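Local coordinates for ABC transporter periplasmic peptide-binding protein (Pseudoalteromonas, PDB 4QFL) that binds dipeptides, here Ala-Phe, in the periplasm and probably delivers them to an ABC transporter for uptake, at residues Y206-Y218 against V224-E236. Residues are numbered along the deposited sequence; the frame is centred on the assembly and turned at random. Where two conformers were deposited one is given.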
loop_
_atom_site.group_PDB
_atom_site.type_symbol
_atom_site.label_atom_id
_atom_site.label_comp_id
_atom_site.label_asym_id
_atom_site.label_seq_id
_atom_site.Cartn_x
_atom_site.Cartn_y
_atom_site.Cartn_z
ATOM N N TYR A 206 6.607 -16.740 -11.858
ATOM C CA TYR A 206 7.708 -16.504 -12.776
ATOM C C TYR A 206 7.243 -15.463 -13.762
ATOM O O TYR A 206 6.659 -15.776 -14.790
ATOM C CB TYR A 206 8.102 -17.793 -13.477
ATOM C CG TYR A 206 8.591 -18.815 -12.509
ATOM C CD1 TYR A 206 7.705 -19.676 -11.887
ATOM C CD2 TYR A 206 9.936 -18.908 -12.189
ATOM C CE1 TYR A 206 8.145 -20.627 -10.983
ATOM C CE2 TYR A 206 10.390 -19.853 -11.287
ATOM C CZ TYR A 206 9.485 -20.715 -10.688
ATOM O OH TYR A 206 9.907 -21.664 -9.788
ATOM N N PRO A 207 7.497 -14.205 -13.425
ATOM C CA PRO A 207 6.869 -13.067 -14.076
ATOM C C PRO A 207 7.506 -12.705 -15.407
ATOM O O PRO A 207 8.701 -12.951 -15.642
ATOM C CB PRO A 207 7.096 -11.942 -13.071
ATOM C CG PRO A 207 8.369 -12.299 -12.412
ATOM C CD PRO A 207 8.419 -13.795 -12.350
ATOM N N VAL A 208 6.685 -12.113 -16.271
ATOM C CA VAL A 208 7.168 -11.461 -17.471
ATOM C C VAL A 208 6.580 -10.070 -17.529
ATOM O O VAL A 208 5.368 -9.907 -17.555
ATOM C CB VAL A 208 6.762 -12.228 -18.741
ATOM C CG1 VAL A 208 7.145 -11.435 -19.977
ATOM C CG2 VAL A 208 7.426 -13.604 -18.758
ATOM N N GLY A 209 7.444 -9.061 -17.544
ATOM C CA GLY A 209 7.000 -7.685 -17.593
ATOM C C GLY A 209 7.672 -6.938 -18.712
ATOM O O GLY A 209 8.264 -7.538 -19.601
ATOM N N THR A 210 7.580 -5.617 -18.673
ATOM C CA THR A 210 8.254 -4.785 -19.659
ATOM C C THR A 210 9.232 -3.856 -18.963
ATOM O O THR A 210 9.800 -2.954 -19.595
ATOM C CB THR A 210 7.256 -3.931 -20.459
ATOM O OG1 THR A 210 6.456 -3.148 -19.560
ATOM C CG2 THR A 210 6.352 -4.817 -21.287
ATOM N N GLY A 211 9.422 -4.099 -17.663
ATOM C CA GLY A 211 10.166 -3.221 -16.779
ATOM C C GLY A 211 11.666 -3.300 -16.933
ATOM O O GLY A 211 12.176 -4.132 -17.689
ATOM N N PRO A 212 12.388 -2.437 -16.202
ATOM C CA PRO A 212 13.851 -2.277 -16.290
ATOM C C PRO A 212 14.669 -3.495 -15.855
ATOM O O PRO A 212 15.834 -3.584 -16.224
ATOM C CB PRO A 212 14.136 -1.094 -15.356
ATOM C CG PRO A 212 12.985 -1.055 -14.422
ATOM C CD PRO A 212 11.793 -1.499 -15.238
ATOM N N TYR A 213 14.080 -4.398 -15.075
ATOM C CA TYR A 213 14.785 -5.600 -14.643
ATOM C C TYR A 213 13.958 -6.838 -14.912
ATOM O O TYR A 213 12.741 -6.771 -15.025
ATOM C CB TYR A 213 15.156 -5.515 -13.166
ATOM C CG TYR A 213 15.893 -4.246 -12.824
ATOM C CD1 TYR A 213 17.279 -4.157 -12.971
ATOM C CD2 TYR A 213 15.207 -3.128 -12.365
ATOM C CE1 TYR A 213 17.966 -2.988 -12.661
ATOM C CE2 TYR A 213 15.882 -1.953 -12.055
ATOM C CZ TYR A 213 17.264 -1.891 -12.207
ATOM O OH TYR A 213 17.937 -0.727 -11.895
ATOM N N ILE A 214 14.637 -7.973 -15.010
ATOM C CA ILE A 214 14.018 -9.229 -15.394
ATOM C C ILE A 214 14.197 -10.223 -14.276
ATOM O O ILE A 214 15.209 -10.204 -13.579
ATOM C CB ILE A 214 14.677 -9.800 -16.663
ATOM C CG1 ILE A 214 14.668 -8.749 -17.771
ATOM C CG2 ILE A 214 13.986 -11.076 -17.110
ATOM C CD1 ILE A 214 15.311 -9.219 -19.049
ATOM N N TYR A 215 13.219 -11.096 -14.100
ATOM C CA TYR A 215 13.293 -12.139 -13.080
ATOM C C TYR A 215 14.387 -13.168 -13.382
ATOM O O TYR A 215 14.460 -13.706 -14.495
ATOM C CB TYR A 215 11.939 -12.836 -12.951
ATOM C CG TYR A 215 11.925 -14.022 -12.021
ATOM C CD1 TYR A 215 12.357 -15.271 -12.454
ATOM C CD2 TYR A 215 11.456 -13.901 -10.718
ATOM C CE1 TYR A 215 12.334 -16.364 -11.612
ATOM C CE2 TYR A 215 11.430 -14.991 -9.866
ATOM C CZ TYR A 215 11.869 -16.220 -10.325
ATOM O OH TYR A 215 11.848 -17.310 -9.492
ATOM N N LYS A 216 15.232 -13.434 -12.388
ATOM C CA LYS A 216 16.255 -14.479 -12.493
ATOM C C LYS A 216 16.020 -15.619 -11.492
ATOM O O LYS A 216 15.930 -16.784 -11.879
ATOM C CB LYS A 216 17.652 -13.878 -12.307
ATOM C CG LYS A 216 18.787 -14.874 -12.400
ATOM C CD LYS A 216 18.901 -15.466 -13.794
ATOM C CE LYS A 216 19.902 -16.628 -13.833
ATOM N NZ LYS A 216 21.294 -16.209 -13.489
ATOM N N GLU A 217 15.880 -15.281 -10.212
ATOM C CA GLU A 217 15.928 -16.280 -9.156
ATOM C C GLU A 217 15.191 -15.846 -7.889
ATOM O O GLU A 217 15.105 -14.663 -7.579
ATOM C CB GLU A 217 17.399 -16.552 -8.830
ATOM C CG GLU A 217 17.670 -17.688 -7.867
ATOM C CD GLU A 217 19.143 -17.779 -7.510
ATOM O OE1 GLU A 217 19.975 -17.299 -8.309
ATOM O OE2 GLU A 217 19.470 -18.315 -6.430
ATOM N N TYR A 218 14.680 -16.822 -7.153
ATOM C CA TYR A 218 14.018 -16.569 -5.883
ATOM C C TYR A 218 14.218 -17.742 -4.915
ATOM O O TYR A 218 13.825 -18.871 -5.206
ATOM C CB TYR A 218 12.531 -16.296 -6.127
ATOM C CG TYR A 218 11.644 -16.236 -4.891
ATOM C CD1 TYR A 218 11.976 -15.440 -3.793
ATOM C CD2 TYR A 218 10.455 -16.961 -4.840
ATOM C CE1 TYR A 218 11.149 -15.380 -2.678
ATOM C CE2 TYR A 218 9.631 -16.909 -3.733
ATOM C CZ TYR A 218 9.978 -16.120 -2.661
ATOM O OH TYR A 218 9.134 -16.090 -1.583
ATOM N N VAL A 224 15.859 -12.598 -3.600
ATOM C CA VAL A 224 15.363 -12.453 -4.948
ATOM C C VAL A 224 16.449 -11.791 -5.787
ATOM O O VAL A 224 17.117 -10.853 -5.354
ATOM C CB VAL A 224 13.998 -11.720 -4.999
ATOM C CG1 VAL A 224 13.821 -10.841 -3.792
ATOM C CG2 VAL A 224 13.829 -10.945 -6.296
ATOM N N ARG A 225 16.656 -12.343 -6.975
ATOM C CA ARG A 225 17.665 -11.861 -7.884
ATOM C C ARG A 225 17.005 -11.458 -9.204
ATOM O O ARG A 225 16.239 -12.229 -9.790
ATOM C CB ARG A 225 18.708 -12.959 -8.099
ATOM C CG ARG A 225 19.905 -12.536 -8.893
ATOM C CD ARG A 225 20.757 -13.741 -9.241
ATOM N NE ARG A 225 21.084 -14.556 -8.072
ATOM C CZ ARG A 225 22.020 -14.240 -7.185
ATOM N NH1 ARG A 225 22.706 -13.115 -7.315
ATOM N NH2 ARG A 225 22.264 -15.040 -6.158
ATOM N N PHE A 226 17.283 -10.227 -9.631
ATOM C CA PHE A 226 16.866 -9.710 -10.928
ATOM C C PHE A 226 18.106 -9.295 -11.714
ATOM O O PHE A 226 19.167 -9.017 -11.133
ATOM C CB PHE A 226 16.011 -8.447 -10.781
ATOM C CG PHE A 226 14.684 -8.654 -10.092
ATOM C CD1 PHE A 226 14.046 -9.885 -10.098
ATOM C CD2 PHE A 226 14.067 -7.588 -9.451
ATOM C CE1 PHE A 226 12.825 -10.053 -9.470
ATOM C CE2 PHE A 226 12.839 -7.751 -8.815
ATOM C CZ PHE A 226 12.220 -8.991 -8.827
ATOM N N TYR A 227 17.978 -9.236 -13.034
ATOM C CA TYR A 227 19.046 -8.674 -13.848
ATOM C C TYR A 227 18.529 -7.631 -14.828
ATOM O O TYR A 227 17.344 -7.592 -15.164
ATOM C CB TYR A 227 19.845 -9.765 -14.562
ATOM C CG TYR A 227 19.080 -10.530 -15.610
ATOM C CD1 TYR A 227 18.191 -11.533 -15.254
ATOM C CD2 TYR A 227 19.260 -10.260 -16.956
ATOM C CE1 TYR A 227 17.495 -12.241 -16.210
ATOM C CE2 TYR A 227 18.575 -10.963 -17.919
ATOM C CZ TYR A 227 17.695 -11.954 -17.544
ATOM O OH TYR A 227 17.012 -12.657 -18.506
ATOM N N LYS A 228 19.437 -6.781 -15.277
ATOM C CA LYS A 228 19.086 -5.664 -16.136
ATOM C C LYS A 228 18.386 -6.113 -17.427
ATOM O O LYS A 228 18.772 -7.101 -18.062
ATOM C CB LYS A 228 20.343 -4.836 -16.434
ATOM C CG LYS A 228 20.567 -4.515 -17.882
ATOM C CD LYS A 228 21.680 -3.491 -18.050
ATOM C CE LYS A 228 21.648 -2.889 -19.446
ATOM N NZ LYS A 228 22.498 -1.677 -19.572
ATOM N N ASN A 229 17.326 -5.400 -17.790
ATOM C CA ASN A 229 16.674 -5.591 -19.083
ATOM C C ASN A 229 17.353 -4.745 -20.151
ATOM O O ASN A 229 17.135 -3.531 -20.216
ATOM C CB ASN A 229 15.189 -5.235 -19.004
ATOM C CG ASN A 229 14.515 -5.242 -20.366
ATOM O OD1 ASN A 229 15.094 -5.684 -21.360
ATOM N ND2 ASN A 229 13.288 -4.756 -20.415
ATOM N N ALA A 230 18.171 -5.387 -20.984
ATOM C CA ALA A 230 18.948 -4.681 -22.009
ATOM C C ALA A 230 18.073 -3.995 -23.059
ATOM O O ALA A 230 18.521 -3.084 -23.750
ATOM C CB ALA A 230 19.933 -5.637 -22.676
ATOM N N ASP A 231 16.823 -4.436 -23.159
ATOM C CA ASP A 231 15.891 -3.946 -24.173
ATOM C C ASP A 231 14.836 -3.021 -23.604
ATOM O O ASP A 231 13.782 -2.853 -24.206
ATOM C CB ASP A 231 15.179 -5.114 -24.851
ATOM C CG ASP A 231 16.010 -5.746 -25.946
ATOM O OD1 ASP A 231 16.547 -4.996 -26.796
ATOM O OD2 ASP A 231 16.132 -6.991 -25.951
ATOM N N TYR A 232 15.117 -2.420 -22.454
ATOM C CA TYR A 232 14.130 -1.572 -21.792
ATOM C C TYR A 232 13.805 -0.298 -22.583
ATOM O O TYR A 232 14.690 0.453 -22.971
ATOM C CB TYR A 232 14.576 -1.233 -20.366
ATOM C CG TYR A 232 13.519 -0.487 -19.590
ATOM C CD1 TYR A 232 12.233 -0.987 -19.497
ATOM C CD2 TYR A 232 13.804 0.710 -18.956
ATOM C CE1 TYR A 232 11.256 -0.316 -18.806
ATOM C CE2 TYR A 232 12.828 1.392 -18.250
ATOM C CZ TYR A 232 11.553 0.870 -18.183
ATOM O OH TYR A 232 10.564 1.522 -17.486
ATOM N N TRP A 233 12.523 -0.047 -22.797
ATOM C CA TRP A 233 12.110 1.024 -23.686
ATOM C C TRP A 233 12.453 2.398 -23.164
ATOM O O TRP A 233 12.871 3.261 -23.926
ATOM C CB TRP A 233 10.611 0.959 -23.926
ATOM C CG TRP A 233 9.801 1.117 -22.672
ATOM C CD1 TRP A 233 9.471 0.129 -21.788
ATOM C CD2 TRP A 233 9.207 2.319 -22.166
ATOM N NE1 TRP A 233 8.714 0.643 -20.765
ATOM C CE2 TRP A 233 8.532 1.984 -20.973
ATOM C CE3 TRP A 233 9.173 3.646 -22.605
ATOM C CZ2 TRP A 233 7.836 2.918 -20.216
ATOM C CZ3 TRP A 233 8.479 4.576 -21.847
ATOM C CH2 TRP A 233 7.816 4.205 -20.668
ATOM N N LYS A 234 12.249 2.617 -21.873
ATOM C CA LYS A 234 12.271 3.971 -21.347
ATOM C C LYS A 234 13.676 4.550 -21.287
ATOM O O LYS A 234 13.903 5.684 -21.715
ATOM C CB LYS A 234 11.611 4.039 -19.975
ATOM C CG LYS A 234 11.614 5.424 -19.388
ATOM C CD LYS A 234 11.548 5.384 -17.869
ATOM C CE LYS A 234 10.131 5.480 -17.392
ATOM N NZ LYS A 234 9.279 4.447 -18.043
ATOM N N HIS A 235 14.618 3.782 -20.751
ATOM C CA HIS A 235 15.992 4.256 -20.648
ATOM C C HIS A 235 16.992 3.118 -20.607
ATOM O O HIS A 235 16.622 1.961 -20.482
ATOM C CB HIS A 235 16.179 5.194 -19.440
ATOM C CG HIS A 235 15.839 4.580 -18.113
ATOM N ND1 HIS A 235 16.733 3.817 -17.391
ATOM C CD2 HIS A 235 14.716 4.652 -17.360
ATOM C CE1 HIS A 235 16.167 3.426 -16.262
ATOM N NE2 HIS A 235 14.945 3.921 -16.219
ATOM N N GLU A 236 18.268 3.459 -20.739
ATOM C CA GLU A 236 19.328 2.481 -20.607
ATOM C C GLU A 236 19.504 2.199 -19.125
ATOM O O GLU A 236 19.899 3.072 -18.370
ATOM C CB GLU A 236 20.627 3.026 -21.201
ATOM C CG GLU A 236 21.753 2.018 -21.215
ATOM C CD GLU A 236 21.463 0.841 -22.128
ATOM O OE1 GLU A 236 20.875 1.055 -23.214
ATOM O OE2 GLU A 236 21.815 -0.301 -21.762
HETATM O O HOH W 1 10.935 -3.136 -22.151
#
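Tyr213-Tyr218 and Val224-Lys228 run antiparallel, their short axes 4.4 Å apart at closest approach and 139° between directions. Ile214 and Tyr227 form a hydrogen-bonded pair, with Ile214 N 2.7 Å from Tyr227 O. After the non-hydrogen-bonded pair Tyr215-Phe226 the register slips by one residue: Arg225 O accepts from both Lys216 N and Glu217 N, the signature of a classic beta bulge. The side chains of Glu217 and Arg225 lie side by side, and Arg225 NE reaches Glu217 OE1 at 3.0 Å in a salt bridge, approaching from above the carboxylate plane. On the same face, in the conformer given, Ile214 CB sits over the Tyr227 ring, 4.0 Å from its centroid; chi1 of 67° sets Tyr227 CG between the backbone N and the carbonyl carbon, which carries the ring across to Ile214. These strands form a beta hairpin, whose second strand also pairs with strand 241-246 in this family 5 solute-binding protein. Beyond the hairpin pairing, Asn229 grips the loop twice: its backbone N meets Pro212 O at 2.8 Å, and ND2 bonds Gly211 O at 3.0 Å. Its OD1 accepts from Asp231 N, an Asx turn. Pro212 CB lies over one face of the Tyr232 ring, 4.1 Å from the centroid, while Tyr232 OH bonds Asp62. Thr210 O lies in plane at the edge of the Tyr232 ring, 3.1 Å from CE1. Replacing Tyr232 with an alanine is likely to take this ring from Pro212 and to leave Asp62 OD1 without the hydroxyl partner.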